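Local coordinates for endoribonuclease YbeY (Aquifex aeolicus, PDB 1OZ9), which probably acts as a zinc-dependent, single-strand-specific endoribonuclease that takes part in 16S rRNA 3'-end maturation and 70S ribosome quality control, at residues F72-E77 with Y81-D86; V87-D92 with K110-H115; I117-G122 with K133-L138. All blocks are in the same frame, centred on the assembly; numbering follows the deposited sequence.

Overall arrangement
The three contacts follow one another along the chain, from the sheet to the helices of the predicted zinc site. Interaction 1 pairs the two strands of a hairpin; interaction 2, its centre about 18 Å away, packs the end of the second strand against helix 105-120; interaction 3, its centre about 14 Å from that of interaction 2, joins that helix to helix 129-147. F72 CE1 lies 3.5 Å from V88 CG2, linking interactions 1 and 2, and H115 CE1 lies 3.6 Å from F135 CZ, linking 2 and 3. H115 and H119 are predicted zinc ligands with H125, and the side chain of P73 comes within about 7 Å of that of H119.

Interaction 1 (F72-E77 with Y81-D86); sequences FPMGEE and YKILGD
D86 faces F72 across the antiparallel strands of a beta hairpin as a hydrogen-bonded pair: F72 N gives its proton to D86 O at 2.8 Å, and D86 N returns one to F72 O. Their side chains share a face of the sheet, D86 CB beside F72 CD1, with ring and carboxylate planes turned 63° apart. At G85 next door the backbone angles and F72 O both exclude a CB, so glycine suits this place. Beyond P73 the pairing slips by one residue. There I83 N makes an almost straight bond to E76 O (3.0 Å), while the branched I83 side chain spreads along the irregular part of the partner segment, CG2 meeting M74 CB at 4.0 Å and CD1 reaching E76 CB. K82 finishes the contact. Its long chain runs extended and bends only at the last torsion (chi4 71°), which brings NZ to two acceptors: G75 O at 2.7 Å, in the carbonyl plane on a lone pair, and E77 OE2 at 3.0 Å, met on its anti side as a salt bridge. At this largely surface hairpin, backbone bonds set the register, and one ammonium group ties the carbonyl and the carboxylate of the outermost strand together.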
# COMPACT_ATOMS: atom_id res chain seq x y z
N PHE A 72 -7.16 -0.59 4.19
CA PHE A 72 -8.55 -0.75 4.60
C PHE A 72 -9.28 -1.76 3.72
O PHE A 72 -9.63 -1.43 2.59
CB PHE A 72 -9.29 0.60 4.49
CG PHE A 72 -8.64 1.71 5.27
CD1 PHE A 72 -7.73 2.55 4.67
CD2 PHE A 72 -8.90 1.87 6.60
CE1 PHE A 72 -7.10 3.56 5.40
CE2 PHE A 72 -8.28 2.89 7.33
CZ PHE A 72 -7.40 3.73 6.72
N PRO A 73 -9.50 -2.98 4.20
CA PRO A 73 -10.21 -3.99 3.40
C PRO A 73 -11.67 -3.66 3.21
O PRO A 73 -12.33 -3.15 4.12
CB PRO A 73 -10.08 -5.26 4.24
CG PRO A 73 -9.99 -4.74 5.65
CD PRO A 73 -9.06 -3.52 5.50
N MET A 74 -12.18 -3.96 2.02
CA MET A 74 -13.58 -3.78 1.71
C MET A 74 -14.07 -5.21 1.49
O MET A 74 -14.55 -5.89 2.43
CB MET A 74 -13.75 -2.94 0.45
CG MET A 74 -13.38 -1.47 0.63
SD MET A 74 -14.47 -0.56 1.80
CE MET A 74 -13.30 0.46 2.63
N GLY A 75 -13.95 -5.68 0.25
CA GLY A 75 -14.22 -7.09 -0.02
C GLY A 75 -15.49 -7.40 -0.78
O GLY A 75 -15.69 -8.54 -1.18
N GLU A 76 -16.36 -6.41 -0.96
CA GLU A 76 -17.63 -6.66 -1.64
C GLU A 76 -17.36 -7.24 -3.03
O GLU A 76 -16.38 -6.88 -3.66
CB GLU A 76 -18.44 -5.36 -1.77
CG GLU A 76 -19.86 -5.62 -2.25
CD GLU A 76 -20.82 -4.46 -1.98
OE1 GLU A 76 -20.34 -3.33 -1.77
OE2 GLU A 76 -22.05 -4.70 -1.99
N GLU A 77 -18.21 -8.14 -3.49
CA GLU A 77 -18.05 -8.76 -4.81
C GLU A 77 -19.25 -8.43 -5.67
O GLU A 77 -20.36 -8.37 -5.16
CB GLU A 77 -18.00 -10.30 -4.68
CG GLU A 77 -16.78 -10.81 -3.94
CD GLU A 77 -16.85 -12.33 -3.68
OE1 GLU A 77 -17.44 -13.05 -4.52
OE2 GLU A 77 -16.32 -12.79 -2.63
N TYR A 81 -16.18 -9.80 -9.87
CA TYR A 81 -15.29 -8.64 -9.70
C TYR A 81 -15.24 -8.43 -8.21
O TYR A 81 -16.29 -8.41 -7.59
CB TYR A 81 -15.97 -7.42 -10.33
CG TYR A 81 -15.25 -6.10 -10.24
CD1 TYR A 81 -14.21 -5.80 -11.09
CD2 TYR A 81 -15.67 -5.12 -9.34
CE1 TYR A 81 -13.56 -4.57 -11.03
CE2 TYR A 81 -15.04 -3.87 -9.29
CZ TYR A 81 -13.99 -3.61 -10.16
OH TYR A 81 -13.34 -2.40 -10.15
N LYS A 82 -14.07 -8.29 -7.61
CA LYS A 82 -14.00 -8.13 -6.15
C LYS A 82 -13.21 -6.87 -5.77
O LYS A 82 -12.14 -6.62 -6.33
CB LYS A 82 -13.35 -9.35 -5.51
CG LYS A 82 -13.37 -9.36 -3.93
CD LYS A 82 -12.99 -10.77 -3.42
CE LYS A 82 -13.01 -10.91 -1.91
NZ LYS A 82 -14.37 -10.89 -1.38
N ILE A 83 -13.76 -6.07 -4.87
CA ILE A 83 -13.11 -4.84 -4.39
C ILE A 83 -12.22 -5.19 -3.21
O ILE A 83 -12.71 -5.63 -2.15
CB ILE A 83 -14.18 -3.82 -4.01
CG1 ILE A 83 -15.07 -3.54 -5.25
CG2 ILE A 83 -13.50 -2.50 -3.49
CD1 ILE A 83 -16.55 -3.37 -4.91
N LEU A 84 -10.92 -5.06 -3.40
CA LEU A 84 -9.97 -5.46 -2.36
C LEU A 84 -9.95 -4.44 -1.26
O LEU A 84 -9.99 -4.79 -0.06
CB LEU A 84 -8.57 -5.59 -2.90
CG LEU A 84 -8.19 -6.64 -3.93
CD1 LEU A 84 -6.63 -6.68 -3.98
CD2 LEU A 84 -8.82 -8.02 -3.59
N GLY A 85 -9.92 -3.16 -1.66
CA GLY A 85 -9.99 -2.10 -0.69
C GLY A 85 -8.99 -1.00 -0.96
O GLY A 85 -8.53 -0.83 -2.11
N ASP A 86 -8.64 -0.27 0.09
CA ASP A 86 -7.80 0.91 -0.08
C ASP A 86 -6.45 0.83 0.60
O ASP A 86 -6.33 0.28 1.69
CB ASP A 86 -8.47 2.13 0.56
CG ASP A 86 -9.86 2.37 0.02
OD1 ASP A 86 -10.08 2.09 -1.16
OD2 ASP A 86 -10.79 2.80 0.74

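Interaction 2 (V87-D92 with K110-H115); sequences VVISQD and KRLIVH
S90 OG is gripped by two groups, the carboxylate oxygen D50 OD1 and the backbone T93 N, and thereby caps helix 91-101 where strand 81-90 ends. A serine suits this N-cap because its short hydroxyl can meet an amide of the first turn. One residue earlier, the strand turns I89 toward helix 105-120, and the contact becomes wholly apolar. With CG1 anti to the carbonyl carbon (chi1 -71°) and the chain extended beyond it, I89 pushes CD1 between two helix residues: CD1 lies 3.7 Å from L112 CB and equally 3.7 Å from I113 CG1. The other branch works separately, I89 CG2 meeting L112 CD1 at 4.0 Å. I89 and I113 cross at about a right angle, so the I89 methyl butts against the flank of its partner. V69 of the adjoining strand packs on both I89 and L112. Replacing I89 by an alanine would remove both branches and is likely to open a gap beside L112 and I113, leaving the helix less firmly seated on the sheet. H115, a predicted zinc ligand, follows one turn after L112, and its ND1 is hydrogen-bonded to E139 OE2. The chemistry thus divides: buried hydrocarbon fits this helix to the sheet, while the hydrogen bond to E139 probably helps to orient the histidine it carries.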
# COMPACT_ATOMS: atom_id res chain seq x y z
N VAL A 87 -5.46 1.47 -0.02
CA VAL A 87 -4.14 1.67 0.60
C VAL A 87 -3.95 3.17 0.64
O VAL A 87 -4.08 3.84 -0.39
CB VAL A 87 -3.02 1.07 -0.22
CG1 VAL A 87 -1.68 1.48 0.36
CG2 VAL A 87 -3.12 -0.48 -0.20
N VAL A 88 -3.65 3.72 1.82
CA VAL A 88 -3.49 5.16 1.98
C VAL A 88 -2.07 5.41 2.51
O VAL A 88 -1.71 4.86 3.56
CB VAL A 88 -4.50 5.70 3.01
CG1 VAL A 88 -4.35 7.23 3.20
CG2 VAL A 88 -5.92 5.35 2.58
N ILE A 89 -1.30 6.28 1.82
CA ILE A 89 0.08 6.55 2.17
C ILE A 89 0.27 8.04 2.40
O ILE A 89 -0.29 8.85 1.66
CB ILE A 89 0.95 6.14 0.96
CG1 ILE A 89 0.95 4.61 0.88
CG2 ILE A 89 2.37 6.74 1.08
CD1 ILE A 89 1.54 4.03 -0.42
N SER A 90 1.04 8.40 3.41
CA SER A 90 1.32 9.81 3.62
C SER A 90 2.64 10.14 2.95
O SER A 90 3.70 9.59 3.31
CB SER A 90 1.45 10.16 5.10
OG SER A 90 1.96 11.51 5.21
N GLN A 91 2.59 11.05 2.00
CA GLN A 91 3.81 11.54 1.39
C GLN A 91 4.73 12.18 2.42
O GLN A 91 5.94 12.05 2.32
CB GLN A 91 3.49 12.55 0.27
CG GLN A 91 4.74 13.06 -0.41
CD GLN A 91 4.41 14.10 -1.47
OE1 GLN A 91 4.57 15.31 -1.26
NE2 GLN A 91 3.96 13.63 -2.60
N ASP A 92 4.17 12.90 3.38
CA ASP A 92 4.96 13.58 4.40
C ASP A 92 5.83 12.59 5.16
O ASP A 92 7.02 12.82 5.39
CB ASP A 92 4.07 14.26 5.42
CG ASP A 92 3.30 15.44 4.86
OD1 ASP A 92 3.70 16.00 3.80
OD2 ASP A 92 2.29 15.86 5.45
N LYS A 110 6.94 3.23 -3.43
CA LYS A 110 6.81 1.92 -4.06
C LYS A 110 6.76 0.82 -2.99
O LYS A 110 5.90 -0.09 -3.01
CB LYS A 110 7.99 1.66 -5.01
CG LYS A 110 7.95 0.26 -5.70
CD LYS A 110 9.12 0.08 -6.68
CE LYS A 110 10.42 -0.12 -5.94
NZ LYS A 110 11.61 -0.22 -6.86
N ARG A 111 7.67 0.92 -2.03
CA ARG A 111 7.75 -0.07 -0.96
C ARG A 111 6.51 -0.05 -0.06
O ARG A 111 6.05 -1.10 0.41
CB ARG A 111 9.01 0.17 -0.13
CG ARG A 111 10.31 -0.32 -0.83
CD ARG A 111 11.58 -0.07 -0.01
NE ARG A 111 12.83 -0.14 -0.77
CZ ARG A 111 14.06 -0.22 -0.21
NH1 ARG A 111 14.18 -0.26 1.12
NH2 ARG A 111 15.16 -0.25 -0.96
N LEU A 112 5.97 1.14 0.15
CA LEU A 112 4.79 1.29 0.98
C LEU A 112 3.56 0.76 0.25
O LEU A 112 2.65 0.24 0.89
CB LEU A 112 4.58 2.76 1.37
CG LEU A 112 5.58 3.26 2.43
CD1 LEU A 112 5.51 4.76 2.59
CD2 LEU A 112 5.38 2.57 3.82
N ILE A 113 3.51 0.91 -1.07
CA ILE A 113 2.39 0.33 -1.83
C ILE A 113 2.37 -1.17 -1.67
O ILE A 113 1.33 -1.77 -1.42
CB ILE A 113 2.54 0.67 -3.31
CG1 ILE A 113 2.17 2.14 -3.52
CG2 ILE A 113 1.62 -0.21 -4.19
CD1 ILE A 113 2.63 2.70 -4.87
N VAL A 114 3.53 -1.80 -1.82
CA VAL A 114 3.63 -3.26 -1.66
C VAL A 114 3.26 -3.64 -0.24
O VAL A 114 2.47 -4.57 -0.02
CB VAL A 114 5.05 -3.75 -2.02
CG1 VAL A 114 5.24 -5.27 -1.78
CG2 VAL A 114 5.31 -3.40 -3.51
N HIS A 115 3.80 -2.91 0.72
CA HIS A 115 3.50 -3.22 2.12
C HIS A 115 1.98 -3.15 2.34
O HIS A 115 1.38 -4.05 2.96
CB HIS A 115 4.23 -2.24 3.03
CG HIS A 115 4.19 -2.61 4.48
ND1 HIS A 115 5.12 -3.45 5.06
CD2 HIS A 115 3.34 -2.23 5.47
CE1 HIS A 115 4.85 -3.56 6.35
NE2 HIS A 115 3.77 -2.85 6.62

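Interaction 3 (I117-G122 with K133-L138); sequences IVHLLG and KKFREL
V118 and H119, successive residues of helix 105-120, meet the F135 ring of helix 129-147 in two different ways, and this is the tight part of the contact. V118 CG1 sits over one face of F135, 3.7 Å from the ring centroid and 16° off its normal, a CH-pi contact. H119 instead offers its own face to the edge of F135: the centroids are 4.8 Å apart with planes at 61°, an edge-to-face pair in which F135 CE1 stands 3.6 Å from H119 CD2, above the centre of the imidazole. F135 can do both because its CG is anti to the backbone N (chi1 -176°), which carries the ring toward helix 105-120. A flat, apolar phenylalanine suits this place, giving a face to the valine and an edge to the histidine. Toward L138 the fit is looser: its CD2 only reaches V118 CG1 at 4.2 Å, and L138 itself is partly exposed. On the side of helix 129-147 turned away from this contact, K133, K134 and E137 are exposed. G122 closes the first helix in a Schellman motif, its positive phi being easy for glycine; the spacing of H115, H119, G122 and H125 matches that of the metzincin zinc motif HExxHxxGxxH, without its glutamate. F135 also meets the rings of H115 and H125. Since F135 meets the face of H119 with its edge and makes no polar bond to it, this phenylalanine probably holds the imidazole's tilt without competing for the nitrogens predicted to serve zinc.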
# COMPACT_ATOMS: atom_id res chain seq x y z
N ILE A 117 -0.50 -3.45 0.14
CA ILE A 117 -1.24 -4.48 -0.58
C ILE A 117 -1.17 -5.79 0.18
O ILE A 117 -2.18 -6.49 0.29
CB ILE A 117 -0.70 -4.65 -2.00
CG1 ILE A 117 -1.08 -3.41 -2.81
CG2 ILE A 117 -1.31 -5.92 -2.69
CD1 ILE A 117 -0.48 -3.37 -4.18
N VAL A 118 0.01 -6.14 0.67
CA VAL A 118 0.15 -7.39 1.40
C VAL A 118 -0.75 -7.40 2.66
O VAL A 118 -1.38 -8.42 2.98
CB VAL A 118 1.63 -7.67 1.78
CG1 VAL A 118 1.75 -8.98 2.65
CG2 VAL A 118 2.49 -7.76 0.48
N HIS A 119 -0.83 -6.26 3.34
CA HIS A 119 -1.73 -6.14 4.49
C HIS A 119 -3.15 -6.37 4.04
O HIS A 119 -3.96 -6.98 4.75
CB HIS A 119 -1.68 -4.74 5.09
CG HIS A 119 -0.68 -4.60 6.19
ND1 HIS A 119 -0.91 -5.07 7.47
CD2 HIS A 119 0.55 -4.04 6.21
CE1 HIS A 119 0.15 -4.81 8.22
NE2 HIS A 119 1.04 -4.17 7.48
N LEU A 120 -3.48 -5.83 2.87
CA LEU A 120 -4.85 -5.92 2.36
C LEU A 120 -5.26 -7.34 2.04
O LEU A 120 -6.46 -7.66 2.04
CB LEU A 120 -5.00 -5.11 1.06
CG LEU A 120 -5.66 -3.75 1.03
CD1 LEU A 120 -5.97 -3.40 -0.44
CD2 LEU A 120 -6.92 -3.73 1.84
N LEU A 121 -4.28 -8.19 1.73
CA LEU A 121 -4.55 -9.57 1.44
C LEU A 121 -4.69 -10.38 2.73
O LEU A 121 -4.85 -11.60 2.70
CB LEU A 121 -3.46 -10.17 0.56
CG LEU A 121 -3.43 -9.49 -0.81
CD1 LEU A 121 -2.31 -10.08 -1.63
CD2 LEU A 121 -4.81 -9.60 -1.52
N GLY A 122 -4.60 -9.70 3.87
CA GLY A 122 -4.85 -10.38 5.13
C GLY A 122 -3.65 -10.91 5.89
O GLY A 122 -3.78 -11.79 6.74
N LYS A 133 6.83 -13.91 9.35
CA LYS A 133 7.57 -14.69 8.38
C LYS A 133 6.84 -14.72 7.05
O LYS A 133 7.41 -14.37 6.03
CB LYS A 133 7.77 -16.12 8.86
CG LYS A 133 8.25 -17.08 7.77
CD LYS A 133 8.84 -18.35 8.40
CE LYS A 133 8.82 -19.53 7.42
NZ LYS A 133 9.13 -20.79 8.11
N LYS A 134 5.58 -15.12 7.07
CA LYS A 134 4.84 -15.18 5.81
C LYS A 134 4.62 -13.81 5.21
O LYS A 134 4.58 -13.68 3.98
CB LYS A 134 3.50 -15.89 5.97
CG LYS A 134 3.61 -17.31 6.53
CD LYS A 134 4.41 -18.24 5.62
CE LYS A 134 3.75 -18.42 4.25
NZ LYS A 134 4.15 -19.76 3.68
N PHE A 135 4.46 -12.78 6.04
CA PHE A 135 4.25 -11.44 5.52
C PHE A 135 5.49 -11.00 4.73
O PHE A 135 5.40 -10.52 3.60
CB PHE A 135 4.00 -10.44 6.66
CG PHE A 135 3.68 -9.05 6.18
CD1 PHE A 135 2.37 -8.55 6.23
CD2 PHE A 135 4.67 -8.23 5.68
CE1 PHE A 135 2.07 -7.27 5.81
CE2 PHE A 135 4.36 -6.94 5.22
CZ PHE A 135 3.07 -6.46 5.28
N ARG A 136 6.64 -11.13 5.38
CA ARG A 136 7.89 -10.70 4.78
C ARG A 136 8.27 -11.51 3.56
O ARG A 136 8.68 -10.93 2.59
CB ARG A 136 9.03 -10.75 5.81
CG ARG A 136 8.92 -9.69 6.91
CD ARG A 136 8.71 -8.23 6.44
NE ARG A 136 8.80 -7.33 7.60
CZ ARG A 136 8.36 -6.06 7.64
NH1 ARG A 136 7.79 -5.51 6.59
NH2 ARG A 136 8.52 -5.35 8.77
N GLU A 137 8.14 -12.83 3.60
CA GLU A 137 8.38 -13.60 2.37
C GLU A 137 7.53 -13.07 1.18
O GLU A 137 8.05 -12.83 0.09
CB GLU A 137 8.19 -15.11 2.62
CG GLU A 137 9.20 -15.68 3.62
CD GLU A 137 9.08 -17.19 3.83
OE1 GLU A 137 7.97 -17.72 3.55
OE2 GLU A 137 10.08 -17.82 4.26
N LEU A 138 6.24 -12.79 1.40
CA LEU A 138 5.39 -12.31 0.31
C LEU A 138 5.78 -10.91 -0.17
O LEU A 138 5.84 -10.61 -1.36
CB LEU A 138 3.91 -12.31 0.72
CG LEU A 138 2.96 -12.18 -0.47
CD1 LEU A 138 3.26 -13.35 -1.42
CD2 LEU A 138 1.52 -12.23 0.01